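Long-range contacts in PKS_KS domain-containing protein (Photorhabdus luminescens subsp. laumondii, PDB 6SMO), which probably acts as a 3-oxoacyl-[acyl-carrier-protein] synthase of the thiolase-like superfamily, with a pentaketo dodecanal bound in its ketosynthase pocket: residues B[354-359]-B[404-409]; B[265-270]-B[378-383]; B[290-295]-B[312-317]. All blocks are in the same frame, centred on the assembly; numbering follows the deposited sequence.

Interaction 1: residues B[354-359]-B[404-409]; sequences SAFGIP and CDLDYI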
loop_
_atom_site.group_PDB
_atom_site.type_symbol
_atom_site.label_atom_id
_atom_site.label_comp_id
_atom_site.label_asym_id
_atom_site.label_seq_id
_atom_site.Cartn_x
_atom_site.Cartn_y
_atom_site.Cartn_z
ATOM N N SER B 354 24.451 -0.448 23.862
ATOM C CA SER B 354 23.469 -1.290 24.596
ATOM C C SER B 354 22.744 -2.253 23.642
ATOM O O SER B 354 21.941 -3.067 24.139
ATOM C CB SER B 354 22.480 -0.426 25.336
ATOM O OG SER B 354 23.149 0.520 26.160
ATOM N N ALA B 355 23.016 -2.167 22.335
ATOM C CA ALA B 355 22.319 -2.917 21.262
ATOM C C ALA B 355 22.713 -4.400 21.279
ATOM O O ALA B 355 21.875 -5.233 20.877
ATOM C CB ALA B 355 22.624 -2.293 19.922
ATOM N N PHE B 356 23.935 -4.716 21.721
ATOM C CA PHE B 356 24.569 -6.058 21.601
ATOM C C PHE B 356 23.841 -7.086 22.478
ATOM O O PHE B 356 23.687 -8.240 22.030
ATOM C CB PHE B 356 26.061 -5.977 21.939
ATOM C CG PHE B 356 26.897 -5.317 20.872
ATOM C CD1 PHE B 356 27.372 -6.045 19.792
ATOM C CD2 PHE B 356 27.200 -3.965 20.939
ATOM C CE1 PHE B 356 28.137 -5.438 18.807
ATOM C CE2 PHE B 356 27.964 -3.359 19.953
ATOM C CZ PHE B 356 28.432 -4.096 18.890
ATOM N N GLY B 357 23.411 -6.685 23.679
ATOM C CA GLY B 357 22.737 -7.567 24.655
ATOM C C GLY B 357 21.357 -8.010 24.198
ATOM O O GLY B 357 20.955 -9.134 24.556
ATOM N N ILE B 358 20.659 -7.163 23.434
ATOM C CA ILE B 358 19.207 -7.302 23.109
ATOM C C ILE B 358 19.009 -8.457 22.129
ATOM O O ILE B 358 19.574 -8.443 21.037
ATOM C CB ILE B 358 18.644 -5.976 22.557
ATOM C CG1 ILE B 358 18.735 -4.854 23.595
ATOM C CG2 ILE B 358 17.219 -6.159 22.052
ATOM C CD1 ILE B 358 18.599 -3.465 23.018
ATOM N N PRO B 359 18.209 -9.489 22.489
ATOM C CA PRO B 359 17.803 -10.523 21.534
ATOM C C PRO B 359 16.978 -9.948 20.372
ATOM O O PRO B 359 15.984 -9.290 20.626
ATOM C CB PRO B 359 16.959 -11.500 22.373
ATOM C CG PRO B 359 17.372 -11.230 23.804
ATOM C CD PRO B 359 17.690 -9.751 23.839
ATOM N N CYS B 404 26.894 -7.991 10.478
ATOM C CA CYS B 404 25.761 -8.347 11.378
ATOM C C CYS B 404 26.306 -9.089 12.605
ATOM O O CYS B 404 26.417 -10.331 12.541
ATOM C CB CYS B 404 24.731 -9.207 10.650
ATOM S SG CYS B 404 24.004 -8.401 9.201
ATOM N N ASP B 405 26.631 -8.355 13.677
ATOM C CA ASP B 405 27.333 -8.888 14.878
ATOM C C ASP B 405 26.523 -8.586 16.148
ATOM O O ASP B 405 27.150 -8.346 17.200
ATOM C CB ASP B 405 28.760 -8.338 14.964
ATOM C CG ASP B 405 28.843 -6.824 15.092
ATOM O OD1 ASP B 405 27.922 -6.141 14.598
ATOM O OD2 ASP B 405 29.827 -6.341 15.686
ATOM N N LEU B 406 25.188 -8.616 16.060
ATOM C CA LEU B 406 24.265 -8.517 17.225
ATOM C C LEU B 406 23.796 -9.927 17.605
ATOM O O LEU B 406 24.111 -10.876 16.862
ATOM C CB LEU B 406 23.075 -7.620 16.865
ATOM C CG LEU B 406 23.409 -6.160 16.554
ATOM C CD1 LEU B 406 22.249 -5.476 15.847
ATOM C CD2 LEU B 406 23.782 -5.402 17.819
ATOM N N ASP B 407 23.078 -10.053 18.726
ATOM C CA ASP B 407 22.471 -11.327 19.198
ATOM C C ASP B 407 21.211 -11.593 18.367
ATOM O O ASP B 407 20.244 -10.820 18.505
ATOM C CB ASP B 407 22.167 -11.270 20.699
ATOM C CG ASP B 407 21.620 -12.561 21.287
ATOM O OD1 ASP B 407 21.469 -13.543 20.529
ATOM O OD2 ASP B 407 21.349 -12.577 22.505
ATOM N N TYR B 408 21.227 -12.642 17.536
ATOM C CA TYR B 408 20.130 -12.999 16.597
ATOM C C TYR B 408 19.425 -14.290 17.039
ATOM O O TYR B 408 18.555 -14.769 16.283
ATOM C CB TYR B 408 20.663 -13.108 15.167
ATOM C CG TYR B 408 21.269 -11.831 14.646
ATOM C CD1 TYR B 408 20.512 -10.674 14.538
ATOM C CD2 TYR B 408 22.600 -11.770 14.268
ATOM C CE1 TYR B 408 21.062 -9.491 14.070
ATOM C CE2 TYR B 408 23.164 -10.597 13.796
ATOM C CZ TYR B 408 22.393 -9.453 13.694
ATOM O OH TYR B 408 22.943 -8.294 13.230
ATOM N N ILE B 409 19.769 -14.821 18.220
ATOM C CA ILE B 409 19.109 -16.011 18.840
ATOM C C ILE B 409 19.138 -17.161 17.835
ATOM O O ILE B 409 18.092 -17.613 17.373
ATOM C CB ILE B 409 17.670 -15.669 19.280
ATOM C CG1 ILE B 409 17.575 -14.285 19.931
ATOM C CG2 ILE B 409 17.105 -16.750 20.189
ATOM C CD1 ILE B 409 16.302 -13.553 19.593
#
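Asp407, whose CB rests 3.6 Å from Phe356 O, turns its carboxylate back on its own chain: OD1 accepts from Ile409 N at 3.1 Å with an N-H...O angle of 154°, which defines an Asx turn. The donor arrives on the anti side of OD1, 32° out of the carboxylate plane. The turn lies in the loop between strands 390-391 and 414-415, in the C-terminal half of the ketosynthase; backbone bonding of Asp407 to Ile360 shows that it passes beside the edge strand 360-361, just beyond 354-359.

No hydrogen bond joins the two segments; the contact is van der Waals packing, with Leu406, Phe356 and Pro359 supplying apolar surface and Asp405 and Asp407 also touching. Leu406 reaches with CD2, which sits 3.9 Å from Ala355 CB and also 4.1 Å above one face of the Phe356 ring, displaced toward its rim. That ring stands nearly perpendicular to the Asp405 carboxylate (88° between planes), with Asp405 OD2 in the ring plane at the edge, 3.7 Å from Phe356 CE1. The other oxygen, OD1, forms a salt bridge with Lys348 of helix 337-350. Ile409, whose N closes the turn, places CD1 3.5 Å from Pro359 CB.

Interaction 2: residues B[265-270]-B[378-383]; sequences GILILE and ESVALC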
loop_
_atom_site.group_PDB
_atom_site.type_symbol
_atom_site.label_atom_id
_atom_site.label_comp_id
_atom_site.label_asym_id
_atom_site.label_seq_id
_atom_site.Cartn_x
_atom_site.Cartn_y
_atom_site.Cartn_z
ATOM N N GLY B 265 -2.312 -12.682 9.019
ATOM C CA GLY B 265 -2.338 -12.381 10.463
ATOM C C GLY B 265 -3.441 -11.388 10.779
ATOM O O GLY B 265 -3.568 -10.402 10.028
ATOM N N ILE B 266 -4.232 -11.651 11.824
ATOM C CA ILE B 266 -5.342 -10.764 12.287
ATOM C C ILE B 266 -5.211 -10.575 13.801
ATOM O O ILE B 266 -5.191 -11.591 14.525
ATOM C CB ILE B 266 -6.721 -11.335 11.893
ATOM C CG1 ILE B 266 -6.887 -11.458 10.375
ATOM C CG2 ILE B 266 -7.845 -10.515 12.513
ATOM C CD1 ILE B 266 -6.939 -10.137 9.636
ATOM N N LEU B 267 -5.120 -9.317 14.244
ATOM C CA LEU B 267 -5.098 -8.913 15.676
ATOM C C LEU B 267 -6.387 -8.147 15.990
ATOM O O LEU B 267 -6.691 -7.184 15.259
ATOM C CB LEU B 267 -3.869 -8.036 15.941
ATOM C CG LEU B 267 -2.518 -8.750 15.938
ATOM C CD1 LEU B 267 -1.988 -8.926 14.522
ATOM C CD2 LEU B 267 -1.509 -7.991 16.786
ATOM N N ILE B 268 -7.114 -8.564 17.032
ATOM C CA ILE B 268 -8.282 -7.815 17.585
ATOM C C ILE B 268 -7.741 -6.768 18.564
ATOM O O ILE B 268 -7.472 -7.125 19.728
ATOM C CB ILE B 268 -9.305 -8.760 18.253
ATOM C CG1 ILE B 268 -9.750 -9.888 17.317
ATOM C CG2 ILE B 268 -10.494 -7.974 18.789
ATOM C CD1 ILE B 268 -10.379 -9.422 16.019
ATOM N N LEU B 269 -7.567 -5.530 18.090
ATOM C CA LEU B 269 -7.172 -4.360 18.918
ATOM C C LEU B 269 -8.441 -3.730 19.502
ATOM O O LEU B 269 -9.441 -3.638 18.766
ATOM C CB LEU B 269 -6.411 -3.344 18.057
ATOM C CG LEU B 269 -5.290 -3.900 17.180
ATOM C CD1 LEU B 269 -4.577 -2.773 16.450
ATOM C CD2 LEU B 269 -4.297 -4.712 17.996
ATOM N N GLU B 270 -8.407 -3.323 20.774
ATOM C CA GLU B 270 -9.514 -2.565 21.414
ATOM C C GLU B 270 -8.977 -1.726 22.579
ATOM O O GLU B 270 -7.810 -1.922 22.974
ATOM C CB GLU B 270 -10.643 -3.501 21.850
ATOM C CG GLU B 270 -10.217 -4.635 22.765
ATOM C CD GLU B 270 -11.367 -5.541 23.176
ATOM O OE1 GLU B 270 -12.212 -5.097 23.978
ATOM O OE2 GLU B 270 -11.424 -6.683 22.679
ATOM N N GLU B 378 4.065 -11.966 12.103
ATOM C CA GLU B 378 5.150 -11.664 13.079
ATOM C C GLU B 378 4.576 -10.882 14.267
ATOM O O GLU B 378 5.084 -11.070 15.388
ATOM C CB GLU B 378 6.279 -10.876 12.412
ATOM C CG GLU B 378 7.149 -11.713 11.495
ATOM C CD GLU B 378 8.026 -10.912 10.547
ATOM O OE1 GLU B 378 8.580 -9.880 10.980
ATOM O OE2 GLU B 378 8.150 -11.320 9.372
ATOM N N SER B 379 3.574 -10.029 14.027
ATOM C CA SER B 379 2.844 -9.251 15.065
ATOM C C SER B 379 2.020 -10.195 15.951
ATOM O O SER B 379 1.934 -9.929 17.165
ATOM C CB SER B 379 1.980 -8.172 14.455
ATOM O OG SER B 379 2.759 -7.038 14.103
ATOM N N VAL B 380 1.431 -11.246 15.367
ATOM C CA VAL B 380 0.703 -12.320 16.111
ATOM C C VAL B 380 1.721 -13.089 16.962
ATOM O O VAL B 380 1.443 -13.312 18.157
ATOM C CB VAL B 380 -0.073 -13.258 15.164
ATOM C CG1 VAL B 380 -0.533 -14.529 15.865
ATOM C CG2 VAL B 380 -1.260 -12.555 14.521
ATOM N N ALA B 381 2.852 -13.474 16.360
ATOM C CA ALA B 381 3.970 -14.197 17.014
ATOM C C ALA B 381 4.540 -13.351 18.158
ATOM O O ALA B 381 4.835 -13.921 19.226
ATOM C CB ALA B 381 5.035 -14.529 15.997
ATOM N N LEU B 382 4.687 -12.041 17.932
ATOM C CA LEU B 382 5.217 -11.058 18.915
ATOM C C LEU B 382 4.315 -11.023 20.155
ATOM O O LEU B 382 4.857 -10.998 21.279
ATOM C CB LEU B 382 5.302 -9.682 18.247
ATOM C CG LEU B 382 5.666 -8.512 19.162
ATOM C CD1 LEU B 382 6.942 -8.792 19.939
ATOM C CD2 LEU B 382 5.815 -7.230 18.358
ATOM N N CYS B 383 2.993 -11.013 19.957
ATOM C CA CYS B 383 1.970 -10.979 21.039
ATOM C C CYS B 383 2.061 -12.258 21.881
ATOM O O CYS B 383 1.975 -12.149 23.119
ATOM C CB CYS B 383 0.568 -10.801 20.468
ATOM S SG CYS B 383 0.312 -9.175 19.709
#
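This is a wholly buried, apolar strand-to-helix contact deep in the chain, in which Leu267 of strand 263-271 projects onto Ser379, Val380 and Cys383 of helix 372-388. The short segment axes approach to 7.9 Å and run 50° apart, and no hydrogen bond crosses between them. For Leu267, chi1 (-72°) puts CG anti to the carbonyl carbon and chi2 (83°) then sets CD1; the two methyls meet different helix residues. CD1 lies 3.7 Å from Val380 CG2 and 4.0 Å from Ser379 CB; CD2 is 3.6 Å from Cys383 SG, one turn further on.

Alternation along the strand places it in the layered thiolase fold. Leu267 and Leu269 face inward, the latter onto helix 193-206, whereas Ile266 and Ile268 turn to the other side and meet helix 95-111. Helices 193-206 and 372-388 thus belong to the layer between the two halves of the fold. Met437 of strand 431-438, from the other half, touches both Leu267 and Cys383.

At the start of the strand segment, Gly265 presents its backbone to the helix, with CA 4.2 Å from Val380 CG2; the same methyl is 4.0 Å from Ile266 O. The hydroxyl of Ser379, on a residue that faces the strand, is satisfied within its own helix, where OG bonds to Asn375 O.

Interaction 3: residues B[290-295]-B[312-317]; sequences ASVNNA and IDMALK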
loop_
_atom_site.group_PDB
_atom_site.type_symbol
_atom_site.label_atom_id
_atom_site.label_comp_id
_atom_site.label_asym_id
_atom_site.label_seq_id
_atom_site.Cartn_x
_atom_site.Cartn_y
_atom_site.Cartn_z
ATOM N N ALA B 290 4.954 4.605 14.269
ATOM C CA ALA B 290 5.616 5.635 13.433
ATOM C C ALA B 290 5.963 5.032 12.068
ATOM O O ALA B 290 6.170 3.803 11.997
ATOM C CB ALA B 290 6.843 6.164 14.133
ATOM N N SER B 291 6.016 5.871 11.029
ATOM C CA SER B 291 6.338 5.479 9.633
ATOM C C SER B 291 7.037 6.638 8.913
ATOM O O SER B 291 6.613 7.795 9.103
ATOM C CB SER B 291 5.101 5.040 8.898
ATOM O OG SER B 291 5.437 4.441 7.655
ATOM N N VAL B 292 8.069 6.326 8.124
ATOM C CA VAL B 292 8.897 7.313 7.368
ATOM C C VAL B 292 9.142 6.778 5.954
ATOM O O VAL B 292 8.724 5.636 5.669
ATOM C CB VAL B 292 10.230 7.599 8.089
ATOM C CG1 VAL B 292 10.012 8.185 9.474
ATOM C CG2 VAL B 292 11.113 6.362 8.165
ATOM N N ASN B 293 9.799 7.584 5.114
ATOM C CA ASN B 293 10.290 7.197 3.765
ATOM C C ASN B 293 11.820 7.282 3.759
ATOM O O ASN B 293 12.371 8.114 4.509
ATOM C CB ASN B 293 9.684 8.068 2.660
ATOM C CG ASN B 293 8.172 8.047 2.642
ATOM O OD1 ASN B 293 7.557 6.991 2.782
ATOM N ND2 ASN B 293 7.561 9.207 2.459
ATOM N N ASN B 294 12.471 6.448 2.943
ATOM C CA ASN B 294 13.945 6.434 2.743
ATOM C C ASN B 294 14.362 7.668 1.936
ATOM O O ASN B 294 15.352 8.317 2.328
ATOM C CB ASN B 294 14.421 5.171 2.019
ATOM C CG ASN B 294 14.659 4.001 2.947
ATOM O OD1 ASN B 294 15.326 4.143 3.970
ATOM N ND2 ASN B 294 14.139 2.838 2.589
ATOM N N ALA B 295 13.631 7.958 0.853
ATOM C CA ALA B 295 13.983 8.951 -0.189
ATOM C C ALA B 295 15.344 8.578 -0.794
ATOM O O ALA B 295 16.166 9.489 -1.023
ATOM C CB ALA B 295 13.981 10.345 0.394
ATOM N N ILE B 312 12.262 4.272 14.401
ATOM C CA ILE B 312 12.309 3.629 15.752
ATOM C C ILE B 312 12.208 4.727 16.819
ATOM O O ILE B 312 11.465 4.528 17.801
ATOM C CB ILE B 312 13.585 2.778 15.930
ATOM C CG1 ILE B 312 13.624 1.585 14.970
ATOM C CG2 ILE B 312 13.737 2.325 17.375
ATOM C CD1 ILE B 312 15.012 1.033 14.731
ATOM N N ASP B 313 12.936 5.832 16.625
ATOM C CA ASP B 313 13.018 6.975 17.576
ATOM C C ASP B 313 11.638 7.629 17.715
ATOM O O ASP B 313 11.243 7.926 18.860
ATOM C CB ASP B 313 14.070 7.993 17.126
ATOM C CG ASP B 313 14.427 9.015 18.192
ATOM O OD1 ASP B 313 14.820 8.594 19.297
ATOM O OD2 ASP B 313 14.302 10.224 17.910
ATOM N N MET B 314 10.936 7.843 16.596
ATOM C CA MET B 314 9.616 8.531 16.556
ATOM C C MET B 314 8.527 7.612 17.127
ATOM O O MET B 314 7.569 8.145 17.717
ATOM C CB MET B 314 9.244 8.953 15.131
ATOM C CG MET B 314 10.055 10.133 14.625
ATOM S SD MET B 314 9.162 11.146 13.419
ATOM C CE MET B 314 8.931 9.961 12.096
ATOM N N ALA B 315 8.671 6.293 16.958
ATOM C CA ALA B 315 7.750 5.265 17.500
ATOM C C ALA B 315 7.816 5.258 19.034
ATOM O O ALA B 315 6.759 5.078 19.668
ATOM C CB ALA B 315 8.090 3.910 16.927
ATOM N N LEU B 316 9.013 5.446 19.603
ATOM C CA LEU B 316 9.252 5.460 21.074
ATOM C C LEU B 316 8.716 6.765 21.678
ATOM O O LEU B 316 8.147 6.701 22.785
ATOM C CB LEU B 316 10.748 5.286 21.349
ATOM C CG LEU B 316 11.283 3.866 21.169
ATOM C CD1 LEU B 316 12.792 3.868 20.982
ATOM C CD2 LEU B 316 10.893 2.984 22.346
ATOM N N LYS B 317 8.897 7.896 20.986
ATOM C CA LYS B 317 8.332 9.220 21.375
ATOM C C LYS B 317 6.799 9.153 21.333
ATOM O O LYS B 317 6.161 9.769 22.209
ATOM C CB LYS B 317 8.840 10.341 20.459
ATOM C CG LYS B 317 9.943 11.214 21.045
ATOM C CD LYS B 317 11.320 10.588 20.994
ATOM C CE LYS B 317 12.401 11.511 21.516
ATOM N NZ LYS B 317 13.756 11.010 21.186
#
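Between 290-295 and 312-317 the nearest CA pair is Ala290 and Ala315, 4.6 Å apart. The methyl of Ala290 points at the helix and settles against the main chain there: Ala290 CB is 3.4 Å from Ala315 N, and it lies 3.8 Å from both Met314 CB and Ala315 CB. Two small residues meeting in this way fit the close spacing of the segments, whose axes come within 7.2 Å at an angle of 154°, so that the helix runs roughly back along the strand.

Ser291 turns its CB away from the helix. Its OG bonds to His432 O and Ser433 OG of strand 431-438 and to Lys153 NZ of the neighbouring Ketoacyl_synth_N domain-containing chain.

With Val292 the strand faces the helix again. CG1 is anti to the carbonyl carbon (chi1 -61°) and is the branch that meets Met314, whose terminal CE is the atom that touches it. The two side chains approach at a slant, and the Met314 chain bends at its third torsion (chi3 -63°), which sets the position of CE.

Asn293, the last strand residue, serves the other subunit instead: its ND2 donates to Ser152 OG and Phe148 O of that neighbouring chain. Asn294 then leaves the strand, its OD1 bonded to His432 NE2.

On the helix, Ala315 also packs on Val434 and Val436, and Ile312 on Leu422 and Leu424, so the same helix covers strands 431-438 and 420-427. Strand 284-293, helix 306-319 and strand 326-330, with its two strands parallel, form a beta-alpha-beta crossover; the helix lies on the outer layer of the C-terminal half of the thiolase fold.

The three contacts are separate: interactions 2 and 3 have centres about 20 Å apart, interactions 1 and 3 about 21 Å, and interactions 1 and 2 about 24 Å, with nearest atoms no closer than about 9 Å. Interaction 2 is the most central, about 10 Å from the chain centre, while interaction 1 is peripheral at about 22 Å. Along the sequence, both segments of interaction 3 fall between those of interaction 2, and the segments of interactions 1 and 2 alternate. The Ser291 side chain of interaction 3 lies about 12 Å from the bound pentaketo dodecanal, too far to touch it. Helix 372-388 of interaction 2 begins just after the pocket residue Leu371.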